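Local coordinates for ABC transporter substrate-binding protein (Staphylococcus aureus subsp. aureus NCTC 8325, PDB 3UN6), which is probably the substrate-binding component of an ABC-type import system, of unproven substrate, and binds zinc, at residues A90-I94 against E95-K99; E154-R157 against K158-I162; L223-G227 against E228-Q232; T296-Q300 against H301-N305. All blocks are in the same frame, centred on the assembly; numbering follows the deposited sequence.

Interaction 1: residues A90-I94 against E95-K99; sequences ASTLI and ELAMK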
# COMPACT_ATOMS: atom_id res chain seq x y z
N ALA A 90 6.76 -3.00 9.12
CA ALA A 90 6.02 -1.94 8.49
C ALA A 90 5.04 -2.43 7.44
O ALA A 90 5.21 -3.52 6.90
CB ALA A 90 7.01 -0.99 7.80
N SER A 91 4.00 -1.63 7.19
CA SER A 91 3.11 -1.86 6.03
C SER A 91 3.76 -0.98 4.96
O SER A 91 3.93 0.22 5.17
CB SER A 91 1.67 -1.41 6.31
OG SER A 91 0.84 -1.71 5.21
N THR A 92 4.15 -1.56 3.83
CA THR A 92 4.92 -0.82 2.82
C THR A 92 4.70 -1.28 1.39
O THR A 92 4.19 -2.38 1.14
CB THR A 92 6.46 -0.91 3.18
OG1 THR A 92 7.24 -0.00 2.36
CG2 THR A 92 6.99 -2.32 2.99
N LEU A 93 5.06 -0.42 0.45
CA LEU A 93 4.96 -0.75 -0.97
C LEU A 93 5.78 -2.04 -1.23
O LEU A 93 6.94 -2.15 -0.80
CB LEU A 93 5.53 0.38 -1.82
CG LEU A 93 4.90 1.76 -1.62
CD1 LEU A 93 5.67 2.76 -2.45
CD2 LEU A 93 3.39 1.74 -1.96
N ILE A 94 5.17 -3.00 -1.92
CA ILE A 94 5.83 -4.29 -2.13
C ILE A 94 7.08 -4.16 -3.01
O ILE A 94 8.06 -4.86 -2.78
CB ILE A 94 4.82 -5.40 -2.64
CG1 ILE A 94 5.47 -6.78 -2.59
CG2 ILE A 94 4.26 -5.07 -4.04
CD1 ILE A 94 4.58 -7.93 -3.12
N GLU A 95 7.06 -3.25 -4.00
CA GLU A 95 8.19 -3.10 -4.91
C GLU A 95 9.35 -2.47 -4.20
O GLU A 95 10.48 -2.83 -4.44
CB GLU A 95 7.83 -2.27 -6.17
CG GLU A 95 6.77 -2.91 -7.14
CD GLU A 95 5.31 -2.70 -6.71
OE1 GLU A 95 5.05 -2.08 -5.65
OE2 GLU A 95 4.40 -3.14 -7.46
N LEU A 96 9.05 -1.51 -3.32
CA LEU A 96 10.04 -0.78 -2.52
C LEU A 96 10.76 -1.73 -1.58
O LEU A 96 11.99 -1.70 -1.44
CB LEU A 96 9.34 0.34 -1.73
CG LEU A 96 10.20 1.30 -0.91
CD1 LEU A 96 11.34 1.91 -1.74
CD2 LEU A 96 9.30 2.39 -0.27
N ALA A 97 9.97 -2.58 -0.93
CA ALA A 97 10.49 -3.63 -0.05
C ALA A 97 11.32 -4.68 -0.86
O ALA A 97 12.36 -5.13 -0.41
CB ALA A 97 9.32 -4.31 0.69
N MSE A 98 10.87 -5.03 -2.05
CA MSE A 98 11.61 -5.97 -2.93
C MSE A 98 12.98 -5.40 -3.34
O MSE A 98 13.97 -6.10 -3.38
CB MSE A 98 10.79 -6.27 -4.19
CG MSE A 98 9.60 -7.19 -3.97
SE MSE A 98 8.26 -7.12 -5.40
CE MSE A 98 9.38 -7.76 -6.85
N LYS A 99 13.01 -4.11 -3.68
CA LYS A 99 14.24 -3.44 -4.07
C LYS A 99 15.20 -3.41 -2.89
O LYS A 99 16.36 -3.74 -3.03
CB LYS A 99 13.93 -2.01 -4.53
CG LYS A 99 15.15 -1.16 -4.79
CD LYS A 99 15.99 -1.69 -5.92
CE LYS A 99 17.19 -0.77 -6.15
NZ LYS A 99 18.15 -1.31 -7.16
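With CG1 anti to the backbone N (chi1 -169°), I94 sends its ethyl branch along the first turn of the helix, where M98, a selenomethionine with CG beside its backbone N and a nearly extended second torsion, sets its selenium against it; I94 CG1 and M98 SE lie 4.0 Å apart. The setting is a strand-to-helix junction of the periplasmic-binding-protein fold: strand 89-93 ends at L93, and the axis of 95-99 runs at 95° to that of strand residues 90-93. Two backbone bonds start the helix, A97 N to L93 O at 3.1 Å and M98 N to I94 O at 2.9 Å, and M98 CG lies against that second carbonyl oxygen. On another flank CB of L93 rests on CB of L96, 3.8 Å away, while the rest of the L93 side chain approaches the zinc ligands C220 and C221, so the residue at the N-cap position also packs beside the metal site. E95 folds back at its second torsion (chi2 82°), which lays its carboxylate beside the I94 methyl, OE1 to CG2 3.5 Å; OE2 is taken by a hydrogen bond with T148. T92 crosses L96 at about a right angle. Its OG1 is buried with no polar partner in the model and has L96 CD2 4.1 Å away, while its methyl CG2 meets A97 CB at 3.8 Å.

Interaction 2: residues E154-R157 against K158-I162; sequences EELR and KQLKI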
# COMPACT_ATOMS: atom_id res chain seq x y z
N GLU A 154 1.51 2.85 -16.17
CA GLU A 154 2.11 2.37 -17.40
C GLU A 154 1.20 1.39 -18.13
O GLU A 154 1.19 1.34 -19.36
CB GLU A 154 3.47 1.71 -17.11
CG GLU A 154 4.56 2.71 -16.92
CD GLU A 154 4.88 3.44 -18.19
OE1 GLU A 154 5.50 2.82 -19.08
OE2 GLU A 154 4.54 4.63 -18.31
N GLU A 155 0.45 0.60 -17.38
CA GLU A 155 -0.48 -0.32 -18.01
C GLU A 155 -1.64 0.46 -18.62
O GLU A 155 -2.12 0.12 -19.70
CB GLU A 155 -0.98 -1.36 -17.02
CG GLU A 155 -1.96 -2.38 -17.62
CD GLU A 155 -1.39 -3.09 -18.84
OE1 GLU A 155 -0.17 -3.39 -18.84
OE2 GLU A 155 -2.16 -3.34 -19.80
N LEU A 156 -2.05 1.54 -17.94
CA LEU A 156 -3.13 2.37 -18.45
C LEU A 156 -2.64 3.08 -19.69
O LEU A 156 -3.36 3.21 -20.66
CB LEU A 156 -3.64 3.37 -17.38
CG LEU A 156 -4.63 4.43 -17.89
CD1 LEU A 156 -5.88 3.79 -18.46
CD2 LEU A 156 -5.02 5.43 -16.82
N ARG A 157 -1.37 3.50 -19.70
CA ARG A 157 -0.80 4.15 -20.88
C ARG A 157 -0.87 3.22 -22.11
O ARG A 157 -1.21 3.66 -23.22
CB ARG A 157 0.66 4.56 -20.64
CG ARG A 157 1.29 5.25 -21.87
CD ARG A 157 2.78 5.58 -21.71
NE ARG A 157 3.53 4.41 -21.28
CZ ARG A 157 3.85 3.39 -22.07
NH1 ARG A 157 3.49 3.37 -23.35
NH2 ARG A 157 4.51 2.36 -21.56
N LYS A 158 -0.53 1.94 -21.91
CA LYS A 158 -0.58 0.96 -23.01
C LYS A 158 -2.02 0.68 -23.43
O LYS A 158 -2.30 0.55 -24.61
CB LYS A 158 0.05 -0.36 -22.61
CG LYS A 158 1.52 -0.32 -22.27
CD LYS A 158 1.91 -1.70 -21.73
CE LYS A 158 3.10 -1.65 -20.82
NZ LYS A 158 3.29 -3.01 -20.24
N GLN A 159 -2.94 0.55 -22.46
CA GLN A 159 -4.35 0.29 -22.81
C GLN A 159 -4.94 1.45 -23.63
O GLN A 159 -5.77 1.23 -24.51
CB GLN A 159 -5.20 0.03 -21.56
CG GLN A 159 -4.81 -1.25 -20.84
CD GLN A 159 -5.49 -1.42 -19.47
OE1 GLN A 159 -6.23 -0.55 -19.00
NE2 GLN A 159 -5.23 -2.56 -18.82
N LEU A 160 -4.48 2.67 -23.34
CA LEU A 160 -4.90 3.86 -24.08
C LEU A 160 -4.07 4.06 -25.35
O LEU A 160 -4.26 5.04 -26.06
CB LEU A 160 -4.79 5.11 -23.20
CG LEU A 160 -5.75 5.28 -22.03
CD1 LEU A 160 -5.44 6.58 -21.30
CD2 LEU A 160 -7.19 5.27 -22.48
N LYS A 161 -3.16 3.13 -25.62
CA LYS A 161 -2.31 3.17 -26.82
C LYS A 161 -1.49 4.47 -26.94
O LYS A 161 -1.27 4.97 -28.02
CB LYS A 161 -3.15 2.93 -28.09
CG LYS A 161 -3.89 1.61 -28.11
CD LYS A 161 -4.57 1.36 -29.45
CE LYS A 161 -5.25 -0.01 -29.50
NZ LYS A 161 -5.91 -0.30 -30.84
N ILE A 162 -1.03 4.99 -25.80
CA ILE A 162 -0.19 6.19 -25.75
C ILE A 162 1.29 5.74 -25.80
O ILE A 162 1.66 4.71 -25.23
CB ILE A 162 -0.54 7.02 -24.49
CG1 ILE A 162 -1.97 7.58 -24.60
CG2 ILE A 162 0.46 8.15 -24.22
CD1 ILE A 162 -2.16 8.58 -25.66
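R157 and I162 meet across the end of helix 148-159 through a guanidinium-to-carbonyl bond, a backbone bond and apolar contact. Among the polar side-chain contacts, R157 grips E154 one turn earlier side-on: NH2 reaches E154 OE1 at 2.7 Å and NE reaches E154 OE2 at 3.1 Å, both oxygens being met from above the carboxylate plane. E154 OE2 also has a hydrogen bond with Y169 OH. The third nitrogen works in the other direction, NH1 bonding to I162 O at 2.9 Å with the acceptor near the guanidinium plane. The bend at chi3 (51°), after an extended start, turns the guanidinium so that its edge faces both partners. On the more open flank E155 lies across K158 and Q159, its OE2 accepting a weak bond from Q159 NE2 with the amide and carboxylate planes 68° apart, and its OE1 making a long salt bridge of 3.8 Å to K158 NZ; Q159 NE2 also bonds to the V214 carbonyl.

The backbone closes the helix with a Schellman motif: K161 takes positive phi, K161 N bonds to K158 O at 2.9 Å, and I162 N returns to R157 O at 2.9 Å. Apolar packing sets L156 CD1 on L160 CG at 3.9 Å, and I162 CB lies against R157 CG at 3.7 Å, next to F167 of the following strand in this beta-alpha-beta unit. Such bonding on two edges should fix the rotation of the R157 guanidinium and probably favours an ionised E154.

Interaction 3: residues L223-G227 against E228-Q232; sequences LVLRG and ELLDQ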
# COMPACT_ATOMS: atom_id res chain seq x y z
N LEU A 223 2.78 -6.38 4.68
CA LEU A 223 3.34 -6.30 6.02
C LEU A 223 4.68 -7.03 5.94
O LEU A 223 4.73 -8.24 5.58
CB LEU A 223 2.46 -7.00 7.04
CG LEU A 223 3.02 -7.11 8.47
CD1 LEU A 223 3.22 -5.76 9.08
CD2 LEU A 223 2.07 -7.96 9.34
N VAL A 224 5.76 -6.30 6.22
CA VAL A 224 7.08 -6.88 6.28
C VAL A 224 7.60 -6.78 7.71
O VAL A 224 7.25 -5.83 8.44
CB VAL A 224 8.06 -6.17 5.36
CG1 VAL A 224 7.54 -6.21 3.92
CG2 VAL A 224 8.27 -4.71 5.79
N LEU A 225 8.41 -7.75 8.10
CA LEU A 225 9.02 -7.77 9.41
C LEU A 225 10.48 -7.93 9.24
O LEU A 225 10.93 -8.62 8.32
CB LEU A 225 8.52 -8.95 10.24
CG LEU A 225 7.02 -8.95 10.53
CD1 LEU A 225 6.59 -10.25 11.22
CD2 LEU A 225 6.63 -7.75 11.37
N ARG A 226 11.25 -7.29 10.13
CA ARG A 226 12.68 -7.45 10.13
C ARG A 226 12.99 -8.90 10.50
O ARG A 226 12.31 -9.50 11.32
CB ARG A 226 13.37 -6.46 11.08
CG ARG A 226 13.46 -5.02 10.54
CD ARG A 226 14.17 -4.06 11.51
NE ARG A 226 15.54 -4.49 11.85
CZ ARG A 226 16.63 -4.18 11.15
NH1 ARG A 226 16.57 -3.44 10.06
NH2 ARG A 226 17.81 -4.62 11.56
N GLY A 227 14.03 -9.45 9.88
CA GLY A 227 14.43 -10.85 10.06
C GLY A 227 14.65 -11.33 11.48
O GLY A 227 14.36 -12.49 11.78
N GLU A 228 15.16 -10.47 12.36
CA GLU A 228 15.41 -10.90 13.73
C GLU A 228 14.12 -11.26 14.48
O GLU A 228 14.13 -12.18 15.30
CB GLU A 228 16.26 -9.90 14.52
CG GLU A 228 15.64 -8.56 14.87
CD GLU A 228 15.75 -7.52 13.76
OE1 GLU A 228 16.18 -7.84 12.62
OE2 GLU A 228 15.41 -6.35 14.06
N LEU A 229 13.03 -10.55 14.21
CA LEU A 229 11.77 -10.89 14.86
C LEU A 229 11.38 -12.31 14.55
O LEU A 229 10.95 -13.04 15.43
CB LEU A 229 10.64 -9.98 14.42
CG LEU A 229 10.48 -8.68 15.20
CD1 LEU A 229 11.73 -7.79 15.10
CD2 LEU A 229 9.20 -7.97 14.70
N LEU A 230 11.56 -12.72 13.30
CA LEU A 230 11.23 -14.08 12.87
C LEU A 230 12.19 -15.09 13.46
O LEU A 230 11.79 -16.19 13.84
CB LEU A 230 11.24 -14.19 11.34
CG LEU A 230 10.30 -13.24 10.61
CD1 LEU A 230 10.26 -13.54 9.12
CD2 LEU A 230 8.90 -13.34 11.20
N ASP A 231 13.47 -14.73 13.52
CA ASP A 231 14.49 -15.64 14.04
C ASP A 231 14.50 -15.71 15.56
O ASP A 231 14.52 -16.79 16.14
CB ASP A 231 15.89 -15.20 13.57
CG ASP A 231 16.10 -15.36 12.07
OD1 ASP A 231 15.14 -15.59 11.31
OD2 ASP A 231 17.28 -15.23 11.64
N GLN A 232 14.44 -14.55 16.20
CA GLN A 232 14.63 -14.43 17.64
C GLN A 232 13.40 -14.27 18.53
O GLN A 232 13.47 -14.56 19.73
CB GLN A 232 15.63 -13.27 17.85
CG GLN A 232 16.94 -13.49 17.04
CD GLN A 232 17.89 -12.29 17.03
OE1 GLN A 232 17.62 -11.25 17.65
NE2 GLN A 232 19.01 -12.44 16.32
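R226 NE and E228 OE2 form a salt bridge of 2.9 Å, nearly straight at 164°, in which the carboxylate offers its syn lone pair to the edge of the guanidinium. The planes of the two groups are 64° apart, so the grip is through one nitrogen. E228 reaches back because CG sits between its backbone N and carbonyl carbon (chi1 69°) and the chain then bends at chi2, bringing the carboxylate alongside R226 CB as well; OE1 lies 3.5 Å from that carbon. Close by, L229 N gives R226 O a weak bond, and D231 N reaches G227 O at 3.0 Å, the first regular helical bond of this turn.

On the apolar side L225 divides its two methyls between successive leucines: CD1 meets L230 CD2 at 3.9 Å, the side chains crossing at about a right angle, and CD2 approaches L229 CD2 at 4.2 Å. Farther out, R226 NH1 is anchored by the L82 carbonyl and G227 N by N106 OD1, bonds that would position the arginine and the start of the helix. The junction carries strand 221-225, which lies between strands 89-93 and 108-110 in the mixed sheet, into helix 227-232, with L225 and L229 against strand 36-41, L230 beside K108 of strand 108-110, and helix 234-250 packed on L225 and L230.

Interaction 4: residues T296-Q300 against H301-N305; sequences TLVKQ and HHLFN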
# COMPACT_ATOMS: atom_id res chain seq x y z
N THR A 296 6.95 -10.01 -12.64
CA THR A 296 6.89 -9.92 -14.08
C THR A 296 6.90 -8.48 -14.54
O THR A 296 7.67 -8.10 -15.44
CB THR A 296 5.60 -10.59 -14.61
OG1 THR A 296 5.73 -12.01 -14.50
CG2 THR A 296 5.37 -10.22 -16.06
N LEU A 297 6.06 -7.67 -13.91
CA LEU A 297 5.93 -6.27 -14.24
C LEU A 297 7.19 -5.45 -13.89
O LEU A 297 7.59 -4.59 -14.65
CB LEU A 297 4.68 -5.69 -13.55
CG LEU A 297 3.31 -6.26 -13.96
CD1 LEU A 297 2.21 -5.63 -13.11
CD2 LEU A 297 3.00 -6.03 -15.47
N VAL A 298 7.81 -5.72 -12.75
CA VAL A 298 9.06 -5.06 -12.33
C VAL A 298 10.18 -5.41 -13.33
O VAL A 298 10.96 -4.54 -13.74
CB VAL A 298 9.48 -5.54 -10.91
CG1 VAL A 298 10.95 -5.25 -10.63
CG2 VAL A 298 8.53 -4.96 -9.83
N LYS A 299 10.23 -6.67 -13.74
CA LYS A 299 11.24 -7.15 -14.70
C LYS A 299 10.98 -6.50 -16.07
O LYS A 299 11.90 -6.01 -16.75
CB LYS A 299 11.14 -8.68 -14.87
CG LYS A 299 12.43 -9.45 -14.80
CD LYS A 299 13.54 -8.88 -15.60
CE LYS A 299 14.71 -9.82 -15.54
NZ LYS A 299 15.88 -9.22 -16.16
N GLN A 300 9.72 -6.52 -16.46
CA GLN A 300 9.31 -5.97 -17.75
C GLN A 300 9.63 -4.47 -17.92
O GLN A 300 9.94 -4.05 -19.02
CB GLN A 300 7.85 -6.31 -18.01
CG GLN A 300 7.28 -5.78 -19.29
CD GLN A 300 6.29 -6.75 -19.90
OE1 GLN A 300 5.07 -6.55 -19.82
NE2 GLN A 300 6.81 -7.85 -20.49
N HIS A 301 9.57 -3.68 -16.85
CA HIS A 301 9.93 -2.25 -16.91
C HIS A 301 11.38 -1.98 -16.48
O HIS A 301 11.76 -0.83 -16.25
CB HIS A 301 8.96 -1.40 -16.09
CG HIS A 301 7.57 -1.39 -16.63
ND1 HIS A 301 6.58 -2.23 -16.15
CD2 HIS A 301 7.00 -0.68 -17.64
CE1 HIS A 301 5.46 -2.02 -16.83
NE2 HIS A 301 5.69 -1.08 -17.74
N HIS A 302 12.20 -3.03 -16.39
CA HIS A 302 13.59 -2.92 -16.00
C HIS A 302 13.79 -2.17 -14.68
O HIS A 302 14.83 -1.57 -14.47
CB HIS A 302 14.40 -2.20 -17.09
CG HIS A 302 14.37 -2.89 -18.41
ND1 HIS A 302 15.30 -3.84 -18.77
CD2 HIS A 302 13.54 -2.76 -19.47
CE1 HIS A 302 15.05 -4.27 -19.99
NE2 HIS A 302 13.98 -3.62 -20.44
N LEU A 303 12.81 -2.20 -13.78
CA LEU A 303 12.97 -1.47 -12.53
C LEU A 303 14.21 -1.93 -11.74
O LEU A 303 15.06 -1.12 -11.36
CB LEU A 303 11.70 -1.54 -11.67
CG LEU A 303 10.46 -0.86 -12.25
CD1 LEU A 303 9.33 -0.91 -11.22
CD2 LEU A 303 10.73 0.57 -12.64
N PHE A 304 14.31 -3.23 -11.52
CA PHE A 304 15.45 -3.84 -10.80
C PHE A 304 15.24 -5.35 -10.92
O PHE A 304 14.15 -5.76 -11.33
CB PHE A 304 15.50 -3.39 -9.31
CG PHE A 304 14.23 -3.69 -8.54
CD1 PHE A 304 13.19 -2.77 -8.50
CD2 PHE A 304 14.08 -4.89 -7.85
CE1 PHE A 304 12.03 -3.03 -7.79
CE2 PHE A 304 12.92 -5.17 -7.15
CZ PHE A 304 11.88 -4.23 -7.12
N ASN A 305 16.24 -6.17 -10.62
CA ASN A 305 15.98 -7.62 -10.69
C ASN A 305 15.31 -8.02 -9.40
O ASN A 305 15.91 -7.88 -8.32
CB ASN A 305 17.21 -8.48 -10.97
CG ASN A 305 16.81 -9.93 -11.31
OD1 ASN A 305 16.62 -10.28 -12.48
ND2 ASN A 305 16.58 -10.75 -10.27
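V298 and F304 make the tight part of this contact. The valine methyl CG1 stands over the centre of the phenyl ring, 3.7 Å from its centroid and 11° off the normal, a CH-pi contact. The same methyl also lies 3.9 Å from L303 CB, so a single branch serves both residues. F304 takes a chi1 of 57°, with CG between its backbone N and carbonyl carbon, and the ring is thereby folded back over helix 288-300 rather than trailing along the loop. Its surroundings continue the packing, with Y146 meeting it edge-to-face and M98 and K99 of helix 94-102 touching it.

H301 is held by polar bonds instead. Both its ND1, at 3.0 Å, and its backbone N, at 3.1 Å, donate to L297 O, arriving from opposite faces of the carbonyl plane, which implies a proton on ND1. The double hold should restrict rotation of the imidazole, which packs beside L151 and E154 of helix 148-159.

The solvent side is looser. K299 bends at its second torsion toward N305, yet comes no nearer than 3.6 Å from CE to N305 OD1, without a hydrogen bond. H302 carries its ring outward, one face above the K299 carbonyl oxygen. Beneath these exposed residues the backbone is orderly: L303 N bonds to V298 O at 3.0 Å and H302 N to K299 O at 3.0 Å. With H302 at positive phi as the C-prime residue, this is the Schellman motif that ends the helix.

Overall arrangement
Interaction 1 is wholly buried, its centre about 8 Å from the centre of the chain and beside the zinc site; interactions 2, 3 and 4 lie farther out and are partly exposed. Interactions 1 and 3 are strand-to-helix junctions on neighbouring antiparallel strands of one sheet, joined by a probable hydrogen bond from V224 N to A90 O at 2.9 Å, but the inner one is mainly apolar and the outer one adds a salt bridge. Interactions 2 and 4 both end helices with Schellman motifs, and E154 CB touches H301 NE2 at 3.6 Å. Interaction 4 packs on interaction 1 through F304 and V298 against 95-99, whereas interactions 2 and 3 lie on opposite sides of the chain's centre.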